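Local coordinates for STING-associated CdnE c-di-GMP synthase (Flavobacteriaceae, PDB 6WT8), which probably synthesises the cyclic dinucleotide c-di-GMP as the signal that a partner STING protein senses in bacterial anti-phage (CBASS) defence, at residues 5-9 against 46-50. Residues are numbered along the deposited sequence; the frame is centred on the assembly and turned at random.
Sequences YLELI and DVSIY
Val47 sits over one face of the Tyr5 ring, its CB 3.9 Å from the ring centroid and close to the normal, with CG2 carried on toward CZ. At the edge of the same ring, near its plane, sits CD2 of Tyr50, 3.9 Å from Tyr5 CD1. The two rings meet obliquely, planes at 50°. Tyr50 in turn offers a face to Leu8, whose CB makes a CH-pi contact 3.9 Å from the Tyr50 ring centroid, while Leu8 CD1 rests above the rim of that ring. With CG anti to its own backbone N (chi1 173°), the Tyr50 ring reaches across to helix 5-16, where Leu8 lies over its face and Tyr5 comes against CD2. Farther toward Ile49, Ile9 CD1 comes to 3.4 Å from the Asp46 carbonyl O and also touches Ile49 CG2. With an alanine in place of Tyr50, Leu8 would probably lose its aromatic face and a gap would open at the Tyr5 edge. The axes of segments 5-9 and 46-50 approach to 8.9 Å and run in roughly the same direction, 23° apart, with helix 336-360 closing over Tyr5 and Val47. No hydrogen bond joins the two segments; the tyrosine hydroxyls find their partners on other helices, Tyr5 OH hydrogen-bonding Asp356 OD2 and Tyr50 OH, weakly, Asp266 OD2, so the join itself rests on apolar and CH-pi contacts.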
ATOM      1  N   TYR A   5     -26.796   6.666   6.755  1.00 25.66           N
ATOM      2  CA  TYR A   5     -25.816   7.074   5.744  1.00 20.59           C
ATOM      3  C   TYR A   5     -25.440   8.537   5.877  1.00 24.75           C
ATOM      4  O   TYR A   5     -24.320   8.929   5.524  1.00 21.91           O
ATOM      5  CB  TYR A   5     -26.326   6.758   4.352  1.00 18.69           C
ATOM      6  CG  TYR A   5     -26.339   5.284   4.124  1.00 19.51           C
ATOM      7  CD1 TYR A   5     -25.176   4.593   3.897  1.00 17.74           C
ATOM      8  CD2 TYR A   5     -27.513   4.564   4.241  1.00 20.93           C
ATOM      9  CE1 TYR A   5     -25.183   3.213   3.763  1.00 20.92           C
ATOM     10  CE2 TYR A   5     -27.551   3.211   4.058  1.00 21.19           C
ATOM     11  CZ  TYR A   5     -26.379   2.531   3.819  1.00 21.91           C
ATOM     12  OH  TYR A   5     -26.466   1.152   3.662  1.00 22.81           O
ATOM     13  N   LEU A   6     -26.334   9.360   6.404  1.00 24.79           N
ATOM     14  CA  LEU A   6     -25.972  10.756   6.666  1.00 20.56           C
ATOM     15  C   LEU A   6     -24.810  10.848   7.645  1.00 23.34           C
ATOM     16  O   LEU A   6     -23.844  11.587   7.420  1.00 26.46           O
ATOM     17  CB  LEU A   6     -27.197  11.524   7.187  1.00 26.22           C
ATOM     18  CG  LEU A   6     -26.849  12.976   7.485  1.00 38.27           C
ATOM     19  CD1 LEU A   6     -26.503  13.576   6.142  1.00 43.46           C
ATOM     20  CD2 LEU A   6     -28.025  13.711   8.099  1.00 44.95           C
ATOM     21  N   GLU A   7     -24.870  10.079   8.735  1.00 23.36           N
ATOM     22  CA  GLU A   7     -23.775  10.080   9.694  1.00 24.44           C
ATOM     23  C   GLU A   7     -22.501   9.514   9.068  1.00 20.69           C
ATOM     24  O   GLU A   7     -21.404  10.022   9.310  1.00 24.87           O
ATOM     25  CB  GLU A   7     -24.177   9.282  10.934  1.00 31.82           C
ATOM     26  CG  GLU A   7     -23.138   9.312  12.044  1.00 53.12           C
ATOM     27  CD  GLU A   7     -23.656   8.763  13.382  1.00 68.46           C
ATOM     28  OE1 GLU A   7     -24.718   8.083  13.395  1.00 69.63           O
ATOM     29  OE2 GLU A   7     -22.992   9.023  14.417  1.00 70.12           O
ATOM     30  N   LEU A   8     -22.642   8.478   8.233  1.00 20.73           N
ATOM     31  CA  LEU A   8     -21.489   7.874   7.574  1.00 20.23           C
ATOM     32  C   LEU A   8     -20.840   8.854   6.604  1.00 17.88           C
ATOM     33  O   LEU A   8     -19.602   8.958   6.553  1.00 18.27           O
ATOM     34  CB  LEU A   8     -21.883   6.581   6.852  1.00 22.01           C
ATOM     35  CG  LEU A   8     -22.148   5.389   7.778  1.00 22.05           C
ATOM     36  CD1 LEU A   8     -22.819   4.228   6.986  1.00 23.09           C
ATOM     37  CD2 LEU A   8     -20.836   5.004   8.476  1.00 21.12           C
ATOM     38  N   ILE A   9     -21.668   9.583   5.835  1.00 20.00           N
ATOM     39  CA  ILE A   9     -21.131  10.591   4.921  1.00 19.40           C
ATOM     40  C   ILE A   9     -20.338  11.642   5.692  1.00 20.12           C
ATOM     41  O   ILE A   9     -19.224  12.022   5.290  1.00 18.43           O
ATOM     42  CB  ILE A   9     -22.260  11.238   4.103  1.00 20.07           C
ATOM     43  CG1 ILE A   9     -22.809  10.233   3.061  1.00 19.34           C
ATOM     44  CG2 ILE A   9     -21.759  12.528   3.435  1.00 19.54           C
ATOM     45  CD1 ILE A   9     -24.198  10.615   2.519  1.00 19.95           C
ATOM     46  N   ASP A  46     -28.510   8.907  -0.367  1.00 20.94           N
ATOM     47  CA  ASP A  46     -27.481   8.958   0.663  1.00 19.04           C
ATOM     48  C   ASP A  46     -26.557   7.750   0.582  1.00 18.29           C
ATOM     49  O   ASP A  46     -25.336   7.902   0.727  1.00 18.78           O
ATOM     50  CB  ASP A  46     -28.081   9.044   2.074  1.00 21.37           C
ATOM     51  CG  ASP A  46     -28.681  10.423   2.394  1.00 41.57           C
ATOM     52  OD1 ASP A  46     -28.517  11.376   1.592  1.00 42.99           O
ATOM     53  OD2 ASP A  46     -29.321  10.545   3.468  1.00 47.80           O
ATOM     54  N   VAL A  47     -27.106   6.554   0.313  1.00 21.11           N
ATOM     55  CA  VAL A  47     -26.229   5.368   0.260  1.00 18.85           C
ATOM     56  C   VAL A  47     -25.240   5.486  -0.898  1.00 16.71           C
ATOM     57  O   VAL A  47     -24.039   5.178  -0.755  1.00 17.45           O
ATOM     58  CB  VAL A  47     -27.057   4.060   0.183  1.00 21.26           C
ATOM     59  CG1 VAL A  47     -28.084   4.022  -0.957  1.00 22.03           C
ATOM     60  CG2 VAL A  47     -26.135   2.831   0.098  1.00 18.74           C
ATOM     61  N   SER A  48     -25.714   5.968  -2.047  1.00 16.68           N
ATOM     62  CA  SER A  48     -24.816   6.165  -3.193  1.00 16.95           C
ATOM     63  C   SER A  48     -23.748   7.212  -2.891  1.00 17.64           C
ATOM     64  O   SER A  48     -22.579   7.047  -3.262  1.00 18.29           O
ATOM     65  CB  SER A  48     -25.606   6.590  -4.417  1.00 18.83           C
ATOM     66  OG  SER A  48     -24.669   7.020  -5.390  1.00 23.14           O
ATOM     67  N   ILE A  49     -24.132   8.330  -2.268  1.00 16.83           N
ATOM     68  CA  ILE A  49     -23.118   9.338  -1.937  1.00 15.59           C
ATOM     69  C   ILE A  49     -22.067   8.776  -0.988  1.00 18.16           C
ATOM     70  O   ILE A  49     -20.858   9.041  -1.122  1.00 16.19           O
ATOM     71  CB  ILE A  49     -23.806  10.586  -1.357  1.00 16.64           C
ATOM     72  CG1 ILE A  49     -24.670  11.208  -2.437  1.00 19.80           C
ATOM     73  CG2 ILE A  49     -22.797  11.581  -0.867  1.00 17.93           C
ATOM     74  CD1 ILE A  49     -25.629  12.249  -1.827  1.00 20.21           C
ATOM     75  N   TYR A  50     -22.505   8.001   0.000  1.00 17.50           N
ATOM     76  CA  TYR A  50     -21.544   7.355   0.888  1.00 17.02           C
ATOM     77  C   TYR A  50     -20.580   6.474   0.101  1.00 14.49           C
ATOM     78  O   TYR A  50     -19.369   6.480   0.362  1.00 14.31           O
ATOM     79  CB  TYR A  50     -22.287   6.518   1.923  1.00 17.80           C
ATOM     80  CG  TYR A  50     -21.380   5.665   2.797  1.00 17.06           C
ATOM     81  CD1 TYR A  50     -20.414   6.247   3.610  1.00 16.28           C
ATOM     82  CD2 TYR A  50     -21.501   4.287   2.782  1.00 22.76           C
ATOM     83  CE1 TYR A  50     -19.533   5.443   4.450  1.00 20.58           C
ATOM     84  CE2 TYR A  50     -20.648   3.483   3.612  1.00 23.20           C
ATOM     85  CZ  TYR A  50     -19.693   4.071   4.413  1.00 23.48           C
ATOM     86  OH  TYR A  50     -18.840   3.340   5.256  1.00 26.85           O
TER